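Local atomic coordinates of DUF3244 domain-containing protein (Bacteroides vulgatus ATCC 8482, PDB entry 3D33), a protein that is of unknown function but folds as a single immunoglobulin-like beta-sandwich domain of the DUF3244 family. Residues D11-D19 and I93-Y104; D48-T56 and Y65-S74. All blocks are in the same frame, centred on the assembly; numbering follows the deposited sequence.

Both contacts build on the same four-stranded sheet of the immunoglobulin-like sandwich, and their centres lie about 11 Å apart. Contact 1 pairs the chain after strand 10-11 with strand 100-107, at one border of that sheet; contact 2 is the hairpin of strands 50-57 and 63-69, at the other. Strand 87-96 joins them, its T94 O lying 2.8 Å from T52 N, a probable hydrogen bond. Contact 2 is nested in the chain loop that contact 1 closes. A second junction is R49: its guanidinium makes a cation-pi contact with W18, R49 CZ lying 3.5 Å from W18 NE1, and R49 NH2 probably bonds to D19 O at 2.8 Å.

Contact 1: D11-D19 and I93-Y104; sequences DVELDGRWD and ITGTPSGHLTGY
With CG anti to the backbone N (chi1 -164°), the indole of W18 is carried across to the hairpin of strands 87-96 and 100-107, so that CE3 comes to 3.6 Å from G99 CA and CZ3 reaches G95 N. I93 O sits at the ring edge near the indole plane, 3.7 Å from W18 CZ3, and L101 CD1 approaches the ring obliquely, the leucine crossing the tryptophan at about a right angle. In L14 CG stands anti to the carbonyl carbon, beside the backbone N (chi1 -60°), which lays its CD1 3.8 Å from I93 CD1. Alongside these apolar groups the backbones pair antiparallel. D15 and T102 exchange two hydrogen bonds, as do R17 and H100; H100 N to R17 O is the shortest at 2.8 Å and runs nearly along the C=O axis. The tight approach at G16, and at G99 next to W18 CE3, leaves little room for a beta carbon. Towards V12 a water replaces direct pairing, linking E13 O to Y104 N; another joins D15 OD2 to T102 O beside their direct bonds. Segment 11-19 thus flanks strand 100-107, itself paired with strand 87-96, while V12, L14 and W18 also touch strand 31-36 of the facing sheet.

Contact 2: D48-T56 and Y65-S74; sequences DRDMTIRIT and YENDIPEVQS
The Y65 ring is approached obliquely by I53 CG2, 4.0 Å from its CE1, and by I55 CD1, while its OH accepts a bond from N67 ND2 lying near the amide plane. At the edge of the R54 guanidinium, near its plane, E66 OE1 lies 3.5 Å from NE, a long and doubtful salt bridge, since E66 has two conformers. On that same face T52 OG1 donates to D68 OD1 at 2.8 Å, meeting the anti side well out of the carboxylate plane. The other face is largely apolar: I53 CD1 and I69 CD1 press together at 3.3 Å, tighter than usual, and M51, a selenomethionine, in one of its two conformers brings CE to S74 CB. Beyond the antiparallel pairing, D50 OD1 accepts from E71 N (2.8 Å) at the start of the 3-10 turn 71-73. E71, its CG anti to the backbone N (chi1 166°), runs extended alongside D48 and R49, CD 3.4 Å from D48 C. Cutting E71 back to an alanine would probably uncover the backbone of D48, leaving a gap beside it. Strand 63-69 is the outermost of its sheet, strand 50-57 pairs inward with strand 87-96, and I53, Y65 and I69 pack on strand 76-80 of the facing sheet.

Contact 1: D11-D19 and I93-Y104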
ATOM      1  N   ASP A  11     -11.510  -3.914  -2.421  1.00 20.82           N
ATOM      2  CA  ASP A  11     -10.916  -3.231  -1.284  1.00 20.84           C
ATOM      3  C   ASP A  11      -9.750  -4.043  -0.740  1.00 20.10           C
ATOM      4  O   ASP A  11      -9.877  -5.243  -0.581  1.00 20.43           O
ATOM      5  CB  ASP A  11     -11.957  -3.064  -0.190  1.00 22.53           C
ATOM      6  CG  ASP A  11     -11.450  -2.234   0.968  1.00 28.16           C
ATOM      7  OD1 ASP A  11     -10.790  -1.211   0.725  1.00 33.52           O
ATOM      8  OD2 ASP A  11     -11.732  -2.604   2.116  1.00 40.74           O
ATOM      9  N   VAL A  12      -8.636  -3.380  -0.436  1.00 19.58           N
ATOM     10  CA  VAL A  12      -7.546  -3.995   0.323  1.00 19.44           C
ATOM     11  C   VAL A  12      -7.618  -3.379   1.723  1.00 21.93           C
ATOM     12  O   VAL A  12      -7.212  -2.235   1.950  1.00 19.18           O
ATOM     13  CB  VAL A  12      -6.177  -3.825  -0.355  1.00 20.79           C
ATOM     14  CG1 VAL A  12      -5.082  -4.533   0.456  1.00 21.69           C
ATOM     15  CG2 VAL A  12      -6.213  -4.385  -1.796  1.00 18.72           C
ATOM     16  N   GLU A  13      -8.193  -4.125   2.653  1.00 20.75           N
ATOM     17  CA  GLU A  13      -8.418  -3.617   3.991  0.50 22.40           C
ATOM     18  C   GLU A  13      -7.099  -3.345   4.697  1.00 22.52           C
ATOM     19  O   GLU A  13      -6.192  -4.159   4.645  1.00 22.38           O
ATOM     20  CB  GLU A  13      -9.249  -4.598   4.815  0.50 22.24           C
ATOM     21  CG  GLU A  13      -9.422  -4.164   6.265  0.50 24.44           C
ATOM     22  CD  GLU A  13     -10.515  -4.914   6.994  0.50 26.10           C
ATOM     23  OE1 GLU A  13     -10.827  -6.061   6.601  0.50 29.04           O
ATOM     24  OE2 GLU A  13     -11.045  -4.355   7.977  0.50 31.05           O
ATOM     25  N   LEU A  14      -7.007  -2.205   5.371  1.00 20.66           N
ATOM     26  CA  LEU A  14      -5.796  -1.852   6.082  1.00 20.63           C
ATOM     27  C   LEU A  14      -6.047  -1.809   7.576  1.00 21.49           C
ATOM     28  O   LEU A  14      -7.066  -1.283   7.999  1.00 21.15           O
ATOM     29  CB  LEU A  14      -5.295  -0.483   5.630  1.00 20.02           C
ATOM     30  CG  LEU A  14      -4.950  -0.338   4.141  1.00 23.87           C
ATOM     31  CD1 LEU A  14      -4.574   1.105   3.774  1.00 22.04           C
ATOM     32  CD2 LEU A  14      -3.836  -1.309   3.739  1.00 22.46           C
ATOM     33  N   ASP A  15      -5.099  -2.343   8.346  1.00 20.16           N
ATOM     34  CA  ASP A  15      -5.140  -2.295   9.821  1.00 21.49           C
ATOM     35  C   ASP A  15      -3.876  -1.644  10.357  1.00 21.21           C
ATOM     36  O   ASP A  15      -2.822  -1.749   9.762  1.00 20.39           O
ATOM     37  CB  ASP A  15      -5.275  -3.704  10.378  1.00 22.07           C
ATOM     38  CG  ASP A  15      -6.605  -4.305  10.050  1.00 27.71           C
ATOM     39  OD1 ASP A  15      -7.610  -3.811  10.602  1.00 38.44           O
ATOM     40  OD2 ASP A  15      -6.643  -5.257   9.246  1.00 38.29           O
ATOM     41  N   GLY A  16      -4.003  -0.894  11.443  1.00 19.22           N
ATOM     42  CA  GLY A  16      -2.854  -0.285  12.058  1.00 21.49           C
ATOM     43  C   GLY A  16      -3.213   1.000  12.736  1.00 25.31           C
ATOM     44  O   GLY A  16      -4.311   1.155  13.283  1.00 28.92           O
ATOM     45  N   ARG A  17      -2.264   1.915  12.723  1.00 22.36           N
ATOM     46  CA  ARG A  17      -2.375   3.162  13.430  1.00 25.38           C
ATOM     47  C   ARG A  17      -1.850   4.233  12.497  1.00 24.59           C
ATOM     48  O   ARG A  17      -0.794   4.079  11.912  1.00 25.21           O
ATOM     49  CB  ARG A  17      -1.541   3.071  14.710  1.00 25.02           C
ATOM     50  CG  ARG A  17      -1.611   4.230  15.597  1.00 31.80           C
ATOM     51  CD  ARG A  17      -0.926   3.913  16.901  1.00 29.89           C
ATOM     52  NE  ARG A  17      -0.626   5.137  17.615  1.00 31.19           N
ATOM     53  CZ  ARG A  17      -0.033   5.193  18.800  1.00 27.57           C
ATOM     54  NH1 ARG A  17       0.313   4.086  19.440  1.00 26.15           N
ATOM     55  NH2 ARG A  17       0.200   6.375  19.354  1.00 27.77           N
ATOM     56  N   TRP A  18      -2.587   5.319  12.350  1.00 25.16           N
ATOM     57  CA  TRP A  18      -2.180   6.415  11.477  1.00 26.36           C
ATOM     58  C   TRP A  18      -2.625   7.672  12.218  1.00 30.31           C
ATOM     59  O   TRP A  18      -3.676   8.229  11.924  1.00 30.05           O
ATOM     60  CB  TRP A  18      -2.842   6.279  10.089  1.00 25.23           C
ATOM     61  CG  TRP A  18      -2.218   7.116   9.007  1.00 22.80           C
ATOM     62  CD1 TRP A  18      -2.629   8.347   8.567  1.00 22.55           C
ATOM     63  CD2 TRP A  18      -1.077   6.775   8.222  1.00 21.72           C
ATOM     64  NE1 TRP A  18      -1.797   8.795   7.570  1.00 23.24           N
ATOM     65  CE2 TRP A  18      -0.833   7.848   7.337  1.00 23.07           C
ATOM     66  CE3 TRP A  18      -0.208   5.683   8.204  1.00 21.75           C
ATOM     67  CZ2 TRP A  18       0.226   7.839   6.426  1.00 23.91           C
ATOM     68  CZ3 TRP A  18       0.828   5.667   7.282  1.00 25.11           C
ATOM     69  CH2 TRP A  18       1.051   6.743   6.424  1.00 25.92           C
ATOM     70  N   ASP A  19      -1.850   8.056  13.231  1.00 35.17           N
ATOM     71  CA  ASP A  19      -2.232   9.141  14.152  1.00 37.79           C
ATOM     72  C   ASP A  19      -2.328  10.497  13.471  1.00 41.19           C
ATOM     73  O   ASP A  19      -1.688  10.729  12.443  1.00 37.74           O
ATOM     74  CB  ASP A  19      -1.200   9.299  15.271  1.00 38.17           C
ATOM     75  CG  ASP A  19      -1.247   8.181  16.292  1.00 41.81           C
ATOM     76  OD1 ASP A  19      -2.302   7.512  16.425  1.00 43.27           O
ATOM     77  OD2 ASP A  19      -0.206   7.993  16.961  1.00 46.57           O
ATOM     78  N   ILE A  93       2.189   0.389   4.539  1.00 21.57           N
ATOM     79  CA  ILE A  93       2.316   1.818   4.312  1.00 21.77           C
ATOM     80  C   ILE A  93       2.768   2.396   5.632  1.00 20.51           C
ATOM     81  O   ILE A  93       2.084   2.217   6.653  1.00 20.22           O
ATOM     82  CB  ILE A  93       0.960   2.408   3.914  1.00 23.04           C
ATOM     83  CG1 ILE A  93       0.428   1.655   2.666  1.00 23.86           C
ATOM     84  CG2 ILE A  93       1.074   3.854   3.588  1.00 22.97           C
ATOM     85  CD1 ILE A  93      -0.859   1.038   2.923  1.00 28.15           C
ATOM     86  N   THR A  94       3.920   3.043   5.627  1.00 23.21           N
ATOM     87  CA  THR A  94       4.453   3.615   6.852  1.00 20.43           C
ATOM     88  C   THR A  94       4.676   5.111   6.682  1.00 22.68           C
ATOM     89  O   THR A  94       4.965   5.596   5.578  1.00 25.21           O
ATOM     90  CB  THR A  94       5.758   2.901   7.273  1.00 21.57           C
ATOM     91  OG1 THR A  94       6.738   3.086   6.260  1.00 29.55           O
ATOM     92  CG2 THR A  94       5.536   1.445   7.502  1.00 22.99           C
ATOM     93  N   GLY A  95       4.461   5.851   7.760  1.00 18.33           N
ATOM     94  CA  GLY A  95       4.666   7.285   7.749  1.00 21.09           C
ATOM     95  C   GLY A  95       5.896   7.658   8.539  1.00 21.32           C
ATOM     96  O   GLY A  95       6.293   6.937   9.454  1.00 21.87           O
ATOM     97  N   THR A  96       6.519   8.768   8.162  1.00 20.56           N
ATOM     98  CA  THR A  96       7.582   9.369   8.967  1.00 23.46           C
ATOM     99  C   THR A  96       7.099  10.705   9.544  1.00 22.48           C
ATOM    100  O   THR A  96       6.623  11.576   8.799  1.00 22.66           O
ATOM    101  CB  THR A  96       8.852   9.567   8.119  1.00 24.80           C
ATOM    102  OG1 THR A  96       9.240   8.314   7.545  1.00 35.00           O
ATOM    103  CG2 THR A  96       9.995  10.107   8.962  1.00 29.10           C
ATOM    104  N   PRO A  97       7.234  10.903  10.881  1.00 19.84           N
ATOM    105  CA  PRO A  97       7.876   9.980  11.839  1.00 20.13           C
ATOM    106  C   PRO A  97       7.050   8.789  12.323  1.00 20.94           C
ATOM    107  O   PRO A  97       7.631   7.888  12.938  1.00 20.25           O
ATOM    108  CB  PRO A  97       8.169  10.875  13.035  1.00 20.38           C
ATOM    109  CG  PRO A  97       7.056  11.865  13.010  1.00 19.62           C
ATOM    110  CD  PRO A  97       6.750  12.122  11.549  1.00 21.94           C
ATOM    111  N   SER A  98       5.733   8.785  12.088  1.00 20.92           N
ATOM    112  CA  SER A  98       4.890   7.677  12.559  1.00 19.89           C
ATOM    113  C   SER A  98       3.773   7.352  11.593  1.00 21.29           C
ATOM    114  O   SER A  98       3.472   8.131  10.667  1.00 19.03           O
ATOM    115  CB  SER A  98       4.286   7.985  13.928  1.00 19.52           C
ATOM    116  OG  SER A  98       3.336   9.025  13.863  1.00 26.43           O
ATOM    117  N   GLY A  99       3.134   6.221  11.860  1.00 20.52           N
ATOM    118  CA  GLY A  99       2.077   5.687  10.988  1.00 18.88           C
ATOM    119  C   GLY A  99       2.465   4.354  10.412  1.00 20.38           C
ATOM    120  O   GLY A  99       3.551   4.199   9.849  1.00 19.78           O
ATOM    121  N   HIS A 100       1.592   3.356  10.537  1.00 19.26           N
ATOM    122  CA  HIS A 100       1.914   2.034  10.030  1.00 18.79           C
ATOM    123  C   HIS A 100       0.638   1.264   9.796  1.00 20.76           C
ATOM    124  O   HIS A 100      -0.071   0.943  10.742  1.00 23.77           O
ATOM    125  CB  HIS A 100       2.787   1.267  11.016  1.00 18.42           C
ATOM    126  CG  HIS A 100       3.315  -0.035  10.495  1.00 24.22           C
ATOM    127  ND1 HIS A 100       4.657  -0.361  10.533  1.00 32.48           N
ATOM    128  CD2 HIS A 100       2.688  -1.097   9.930  1.00 40.22           C
ATOM    129  CE1 HIS A 100       4.834  -1.550   9.987  1.00 40.34           C
ATOM    130  NE2 HIS A 100       3.654  -2.022   9.617  1.00 42.27           N
ATOM    131  N   LEU A 101       0.365   0.999   8.528  1.00 20.39           N
ATOM    132  CA  LEU A 101      -0.825   0.290   8.106  1.00 19.37           C
ATOM    133  C   LEU A 101      -0.401  -0.913   7.291  1.00 19.98           C
ATOM    134  O   LEU A 101       0.556  -0.841   6.511  1.00 20.33           O
ATOM    135  CB  LEU A 101      -1.714   1.196   7.228  1.00 18.70           C
ATOM    136  CG  LEU A 101      -2.287   2.439   7.867  1.00 19.35           C
ATOM    137  CD1 LEU A 101      -2.866   3.389   6.799  1.00 20.91           C
ATOM    138  CD2 LEU A 101      -3.342   2.010   8.886  1.00 20.62           C
ATOM    139  N   THR A 102      -1.119  -2.009   7.485  1.00 19.92           N
ATOM    140  CA  THR A 102      -0.810  -3.259   6.792  1.00 20.46           C
ATOM    141  C   THR A 102      -2.068  -3.874   6.210  1.00 21.70           C
ATOM    142  O   THR A 102      -3.125  -3.908   6.866  1.00 21.39           O
ATOM    143  CB  THR A 102      -0.198  -4.290   7.768  1.00 20.56           C
ATOM    144  OG1 THR A 102       0.877  -3.680   8.516  1.00 25.09           O
ATOM    145  CG2 THR A 102       0.274  -5.536   7.025  1.00 26.57           C
ATOM    146  N   GLY A 103      -1.929  -4.398   4.993  1.00 22.22           N
ATOM    147  CA  GLY A 103      -2.968  -5.181   4.345  1.00 22.17           C
ATOM    148  C   GLY A 103      -2.350  -6.300   3.534  1.00 20.21           C
ATOM    149  O   GLY A 103      -1.098  -6.427   3.410  1.00 20.51           O
ATOM    150  N   TYR A 104      -3.222  -7.132   2.994  1.00 21.72           N
ATOM    151  CA  TYR A 104      -2.798  -8.293   2.241  1.00 20.84           C
ATOM    152  C   TYR A 104      -3.639  -8.409   0.999  1.00 23.17           C
ATOM    153  O   TYR A 104      -4.838  -8.087   0.993  1.00 20.09           O
ATOM    154  CB  TYR A 104      -2.929  -9.573   3.085  1.00 19.95           C
ATOM    155  CG  TYR A 104      -2.034  -9.575   4.281  1.00 19.67           C
ATOM    156  CD1 TYR A 104      -2.429  -8.994   5.474  1.00 22.17           C
ATOM    157  CD2 TYR A 104      -0.765 -10.134   4.220  1.00 20.07           C
ATOM    158  CE1 TYR A 104      -1.585  -8.953   6.562  1.00 23.25           C
ATOM    159  CE2 TYR A 104       0.074 -10.118   5.316  1.00 23.04           C
ATOM    160  CZ  TYR A 104      -0.336  -9.536   6.477  1.00 20.93           C
ATOM    161  OH  TYR A 104       0.513  -9.500   7.577  1.00 23.31           O
TER
HETATM  162  O   HOH W   1      -5.994  -6.704   3.876  1.00 19.49           O
HETATM  163  O   HOH W   2      -4.556  -6.071   7.761  1.00 30.24           O
HETATM  164  O   HOH W   3      -0.229  -2.721  10.686  1.00 39.03           O
HETATM  165  O   HOH W   4       0.701   6.856  14.031  1.00 32.66           O

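Contact 2: D48-T56 and Y65-S74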
ATOM      1  N   ASP A  48       0.050  14.462   4.692  1.00 21.34           N
ATOM      2  CA  ASP A  48       0.607  15.223   5.816  1.00 20.05           C
ATOM      3  C   ASP A  48       1.933  14.683   6.343  1.00 20.91           C
ATOM      4  O   ASP A  48       2.413  15.149   7.354  1.00 20.04           O
ATOM      5  CB  ASP A  48      -0.406  15.254   6.962  1.00 19.02           C
ATOM      6  CG  ASP A  48      -0.714  13.870   7.517  1.00 25.65           C
ATOM      7  OD1 ASP A  48      -0.116  12.889   7.043  1.00 24.96           O
ATOM      8  OD2 ASP A  48      -1.555  13.761   8.435  1.00 29.16           O
ATOM      9  N   ARG A  49       2.497  13.687   5.680  1.00 20.53           N
ATOM     10  CA  ARG A  49       3.763  13.140   6.102  1.00 21.26           C
ATOM     11  C   ARG A  49       4.406  12.380   4.952  1.00 21.45           C
ATOM     12  O   ARG A  49       3.703  11.877   4.056  1.00 20.76           O
ATOM     13  CB  ARG A  49       3.529  12.213   7.287  1.00 21.58           C
ATOM     14  CG  ARG A  49       2.965  10.850   6.919  1.00 20.81           C
ATOM     15  CD  ARG A  49       2.401  10.175   8.146  1.00 23.31           C
ATOM     16  NE  ARG A  49       1.172  10.834   8.527  1.00 20.72           N
ATOM     17  CZ  ARG A  49       0.453  10.544   9.610  1.00 24.27           C
ATOM     18  NH1 ARG A  49       0.815   9.572  10.431  1.00 25.06           N
ATOM     19  NH2 ARG A  49      -0.649  11.239   9.861  1.00 25.91           N
ATOM     20  N   ASP A  50       5.733  12.262   4.986  1.00 20.69           N
ATOM     21  CA  ASP A  50       6.431  11.385   4.038  1.00 20.42           C
ATOM     22  C   ASP A  50       5.978   9.948   4.311  1.00 20.46           C
ATOM     23  O   ASP A  50       5.736   9.574   5.480  1.00 19.06           O
ATOM     24  CB  ASP A  50       7.950  11.478   4.177  1.00 22.42           C
ATOM     25  CG  ASP A  50       8.530  12.789   3.683  1.00 24.51           C
ATOM     26  OD1 ASP A  50       7.855  13.587   2.993  1.00 23.14           O
ATOM     27  OD2 ASP A  50       9.718  13.018   3.987  1.00 28.12           O
HETATM   28  N   MSE A  51       5.896   9.157   3.234  1.00 19.05           N
HETATM   29  CA  MSE A  51       5.413   7.784   3.329  0.70 21.60           C
HETATM   30  C   MSE A  51       6.350   6.804   2.639  1.00 22.43           C
HETATM   31  O   MSE A  51       7.154   7.170   1.764  1.00 21.09           O
HETATM   32  CB  MSE A  51       4.048   7.640   2.671  0.70 21.17           C
HETATM   33  CG  MSE A  51       2.939   8.456   3.254  0.70 26.99           C
HETATM   34 SE   MSE A  51       1.261   7.861   2.405  0.53 28.05          SE
HETATM   35  CE  MSE A  51       1.951   7.409   0.502  0.70 20.36           C
ATOM     36  N   THR A  52       6.285   5.557   3.080  1.00 21.96           N
ATOM     37  CA  THR A  52       6.969   4.461   2.412  1.00 20.67           C
ATOM     38  C   THR A  52       5.953   3.373   2.159  1.00 19.90           C
ATOM     39  O   THR A  52       5.152   3.051   3.044  1.00 20.41           O
ATOM     40  CB  THR A  52       8.106   3.869   3.252  1.00 22.40           C
ATOM     41  OG1 THR A  52       9.110   4.870   3.489  1.00 22.26           O
ATOM     42  CG2 THR A  52       8.716   2.675   2.504  1.00 22.33           C
ATOM     43  N   ILE A  53       5.956   2.814   0.947  1.00 19.25           N
ATOM     44  CA  ILE A  53       5.081   1.686   0.602  1.00 19.78           C
ATOM     45  C   ILE A  53       6.028   0.506   0.324  1.00 20.39           C
ATOM     46  O   ILE A  53       7.014   0.659  -0.380  1.00 19.08           O
ATOM     47  CB  ILE A  53       4.224   1.954  -0.649  1.00 19.86           C
ATOM     48  CG1 ILE A  53       3.314   3.154  -0.403  1.00 25.47           C
ATOM     49  CG2 ILE A  53       3.434   0.692  -1.067  1.00 21.07           C
ATOM     50  CD1 ILE A  53       2.470   3.568  -1.599  1.00 26.91           C
ATOM     51  N   ARG A  54       5.747  -0.629   0.946  1.00 20.59           N
ATOM     52  CA  ARG A  54       6.545  -1.835   0.754  1.00 21.87           C
ATOM     53  C   ARG A  54       5.603  -3.021   0.504  1.00 18.33           C
ATOM     54  O   ARG A  54       4.579  -3.177   1.174  1.00 20.98           O
ATOM     55  CB  ARG A  54       7.435  -2.063   1.969  1.00 22.91           C
ATOM     56  CG  ARG A  54       8.447  -3.145   1.867  1.00 27.85           C
ATOM     57  CD  ARG A  54       9.490  -2.979   3.018  1.00 29.48           C
ATOM     58  NE  ARG A  54      10.422  -1.856   2.813  1.00 39.74           N
ATOM     59  CZ  ARG A  54      10.576  -0.781   3.612  1.00 42.89           C
ATOM     60  NH1 ARG A  54       9.846  -0.587   4.709  1.00 33.64           N
ATOM     61  NH2 ARG A  54      11.471   0.148   3.299  1.00 45.19           N
ATOM     62  N   ILE A  55       5.914  -3.813  -0.515  1.00 18.87           N
ATOM     63  CA  ILE A  55       5.141  -4.985  -0.814  1.00 18.61           C
ATOM     64  C   ILE A  55       6.099  -6.174  -0.721  1.00 17.69           C
ATOM     65  O   ILE A  55       7.199  -6.133  -1.314  1.00 16.44           O
ATOM     66  CB  ILE A  55       4.496  -4.918  -2.203  1.00 20.14           C
ATOM     67  CG1 ILE A  55       3.575  -3.701  -2.318  1.00 21.05           C
ATOM     68  CG2 ILE A  55       3.732  -6.221  -2.537  1.00 18.40           C
ATOM     69  CD1 ILE A  55       3.012  -3.513  -3.657  1.00 21.90           C
ATOM     70  N   THR A  56       5.699  -7.188   0.038  1.00 16.81           N
ATOM     71  CA  THR A  56       6.510  -8.365   0.369  1.00 17.14           C
ATOM     72  C   THR A  56       5.767  -9.679   0.042  1.00 16.87           C
ATOM     73  O   THR A  56       4.595  -9.844   0.429  1.00 19.84           O
ATOM     74  CB  THR A  56       6.873  -8.332   1.901  1.00 18.25           C
ATOM     75  OG1 THR A  56       7.529  -7.098   2.225  1.00 17.99           O
ATOM     76  CG2 THR A  56       7.788  -9.498   2.257  1.00 18.30           C
ATOM     77  N   TYR A  65       8.612  -4.579  -4.040  1.00 17.81           N
ATOM     78  CA  TYR A  65       8.370  -3.189  -4.332  1.00 17.23           C
ATOM     79  C   TYR A  65       8.619  -2.386  -3.072  1.00 17.65           C
ATOM     80  O   TYR A  65       8.069  -2.724  -2.031  1.00 17.92           O
ATOM     81  CB  TYR A  65       6.920  -2.978  -4.802  1.00 18.95           C
ATOM     82  CG  TYR A  65       6.500  -1.546  -5.101  1.00 22.35           C
ATOM     83  CD1 TYR A  65       6.163  -0.674  -4.076  1.00 22.24           C
ATOM     84  CD2 TYR A  65       6.496  -1.049  -6.417  1.00 20.44           C
ATOM     85  CE1 TYR A  65       5.745   0.626  -4.338  1.00 22.24           C
ATOM     86  CE2 TYR A  65       6.101   0.256  -6.688  1.00 20.14           C
ATOM     87  CZ  TYR A  65       5.707   1.082  -5.633  1.00 19.20           C
ATOM     88  OH  TYR A  65       5.315   2.384  -5.896  1.00 21.21           O
ATOM     89  N   GLU A  66       9.429  -1.337  -3.172  1.00 17.75           N
ATOM     90  CA  GLU A  66       9.528  -0.355  -2.085  0.50 18.04           C
ATOM     91  C   GLU A  66       9.712   1.031  -2.680  1.00 18.76           C
ATOM     92  O   GLU A  66      10.485   1.243  -3.626  1.00 18.57           O
ATOM     93  CB  GLU A  66      10.648  -0.688  -1.082  0.50 18.85           C
ATOM     94  CG  GLU A  66      12.030  -0.541  -1.636  0.50 16.68           C
ATOM     95  CD  GLU A  66      13.147  -0.905  -0.656  0.50 20.79           C
ATOM     96  OE1 GLU A  66      12.919  -1.655   0.310  0.50 31.33           O
ATOM     97  OE2 GLU A  66      14.252  -0.425  -0.889  0.50 21.75           O
ATOM     98  N   ASN A  67       8.967   1.975  -2.133  1.00 18.52           N
ATOM     99  CA  ASN A  67       8.945   3.322  -2.655  1.00 17.67           C
ATOM    100  C   ASN A  67       8.806   4.325  -1.499  1.00 17.50           C
ATOM    101  O   ASN A  67       7.884   4.197  -0.700  1.00 19.74           O
ATOM    102  CB  ASN A  67       7.772   3.409  -3.630  1.00 19.78           C
ATOM    103  CG  ASN A  67       7.724   4.713  -4.396  1.00 21.75           C
ATOM    104  OD1 ASN A  67       8.569   5.571  -4.219  1.00 19.69           O
ATOM    105  ND2 ASN A  67       6.725   4.852  -5.279  1.00 25.16           N
ATOM    106  N   ASP A  68       9.750   5.254  -1.412  1.00 19.71           N
ATOM    107  CA  ASP A  68       9.708   6.359  -0.451  1.00 21.17           C
ATOM    108  C   ASP A  68       9.035   7.536  -1.127  1.00 22.79           C
ATOM    109  O   ASP A  68       9.555   8.071  -2.091  1.00 22.93           O
ATOM    110  CB  ASP A  68      11.127   6.741  -0.016  1.00 23.60           C
ATOM    111  CG  ASP A  68      11.789   5.666   0.827  1.00 29.32           C
ATOM    112  OD1 ASP A  68      11.079   4.869   1.454  1.00 27.01           O
ATOM    113  OD2 ASP A  68      13.028   5.635   0.887  1.00 35.01           O
ATOM    114  N   ILE A  69       7.861   7.910  -0.635  1.00 20.72           N
ATOM    115  CA  ILE A  69       7.026   8.888  -1.302  1.00 21.00           C
ATOM    116  C   ILE A  69       6.982  10.189  -0.498  1.00 21.68           C
ATOM    117  O   ILE A  69       6.484  10.202   0.640  1.00 21.56           O
ATOM    118  CB  ILE A  69       5.585   8.329  -1.510  1.00 21.10           C
ATOM    119  CG1 ILE A  69       5.629   7.055  -2.395  1.00 24.21           C
ATOM    120  CG2 ILE A  69       4.694   9.418  -2.118  1.00 22.45           C
ATOM    121  CD1 ILE A  69       4.624   6.057  -2.070  1.00 30.61           C
ATOM    122  N   PRO A  70       7.484  11.292  -1.072  1.00 21.78           N
ATOM    123  CA  PRO A  70       7.422  12.528  -0.287  1.00 21.75           C
ATOM    124  C   PRO A  70       5.981  12.975  -0.040  1.00 20.73           C
ATOM    125  O   PRO A  70       5.088  12.656  -0.823  1.00 22.79           O
ATOM    126  CB  PRO A  70       8.156  13.559  -1.145  1.00 23.58           C
ATOM    127  CG  PRO A  70       8.594  12.844  -2.366  1.00 24.58           C
ATOM    128  CD  PRO A  70       8.068  11.492  -2.409  1.00 22.68           C
ATOM    129  N   GLU A  71       5.777  13.679   1.070  1.00 23.60           N
ATOM    130  CA  GLU A  71       4.455  14.126   1.489  1.00 23.19           C
ATOM    131  C   GLU A  71       3.690  14.742   0.338  1.00 24.71           C
ATOM    132  O   GLU A  71       2.525  14.431   0.131  1.00 24.84           O
ATOM    133  CB  GLU A  71       4.564  15.128   2.642  1.00 24.33           C
ATOM    134  CG  GLU A  71       3.260  15.879   2.903  1.00 21.04           C
ATOM    135  CD  GLU A  71       3.363  16.835   4.064  1.00 26.07           C
ATOM    136  OE1 GLU A  71       4.367  16.765   4.801  1.00 30.93           O
ATOM    137  OE2 GLU A  71       2.444  17.656   4.235  1.00 30.58           O
ATOM    138  N   VAL A  72       4.353  15.607  -0.429  1.00 27.25           N
ATOM    139  CA  VAL A  72       3.673  16.324  -1.506  1.00 28.66           C
ATOM    140  C   VAL A  72       3.097  15.389  -2.565  1.00 28.41           C
ATOM    141  O   VAL A  72       2.107  15.726  -3.208  1.00 28.58           O
ATOM    142  CB  VAL A  72       4.573  17.408  -2.165  1.00 28.98           C
ATOM    143  CG1 VAL A  72       4.877  18.498  -1.162  1.00 34.80           C
ATOM    144  CG2 VAL A  72       5.858  16.802  -2.741  1.00 31.67           C
ATOM    145  N   GLN A  73       3.704  14.212  -2.734  1.00 24.12           N
ATOM    146  CA  GLN A  73       3.246  13.233  -3.714  1.00 25.20           C
ATOM    147  C   GLN A  73       2.395  12.093  -3.121  1.00 24.23           C
ATOM    148  O   GLN A  73       2.036  11.145  -3.817  1.00 24.21           O
ATOM    149  CB  GLN A  73       4.459  12.622  -4.406  1.00 26.71           C
ATOM    150  CG  GLN A  73       5.349  13.621  -5.126  1.00 28.76           C
ATOM    151  CD  GLN A  73       6.659  12.994  -5.611  1.00 30.16           C
ATOM    152  OE1 GLN A  73       6.736  11.784  -5.861  1.00 39.06           O
ATOM    153  NE2 GLN A  73       7.694  13.823  -5.745  1.00 48.66           N
ATOM    154  N   SER A  74       2.058  12.194  -1.843  1.00 20.00           N
ATOM    155  CA  SER A  74       1.445  11.086  -1.112  1.00 19.93           C
ATOM    156  C   SER A  74      -0.077  10.945  -1.226  1.00 21.33           C
ATOM    157  O   SER A  74      -0.626  10.023  -0.638  1.00 22.68           O
ATOM    158  CB  SER A  74       1.838  11.164   0.369  1.00 22.44           C
ATOM    159  OG  SER A  74       1.200  12.245   1.006  1.00 23.89           O
TER
HETATM  160  O   HOH W   5       0.988  11.806   3.726  1.00 23.98           O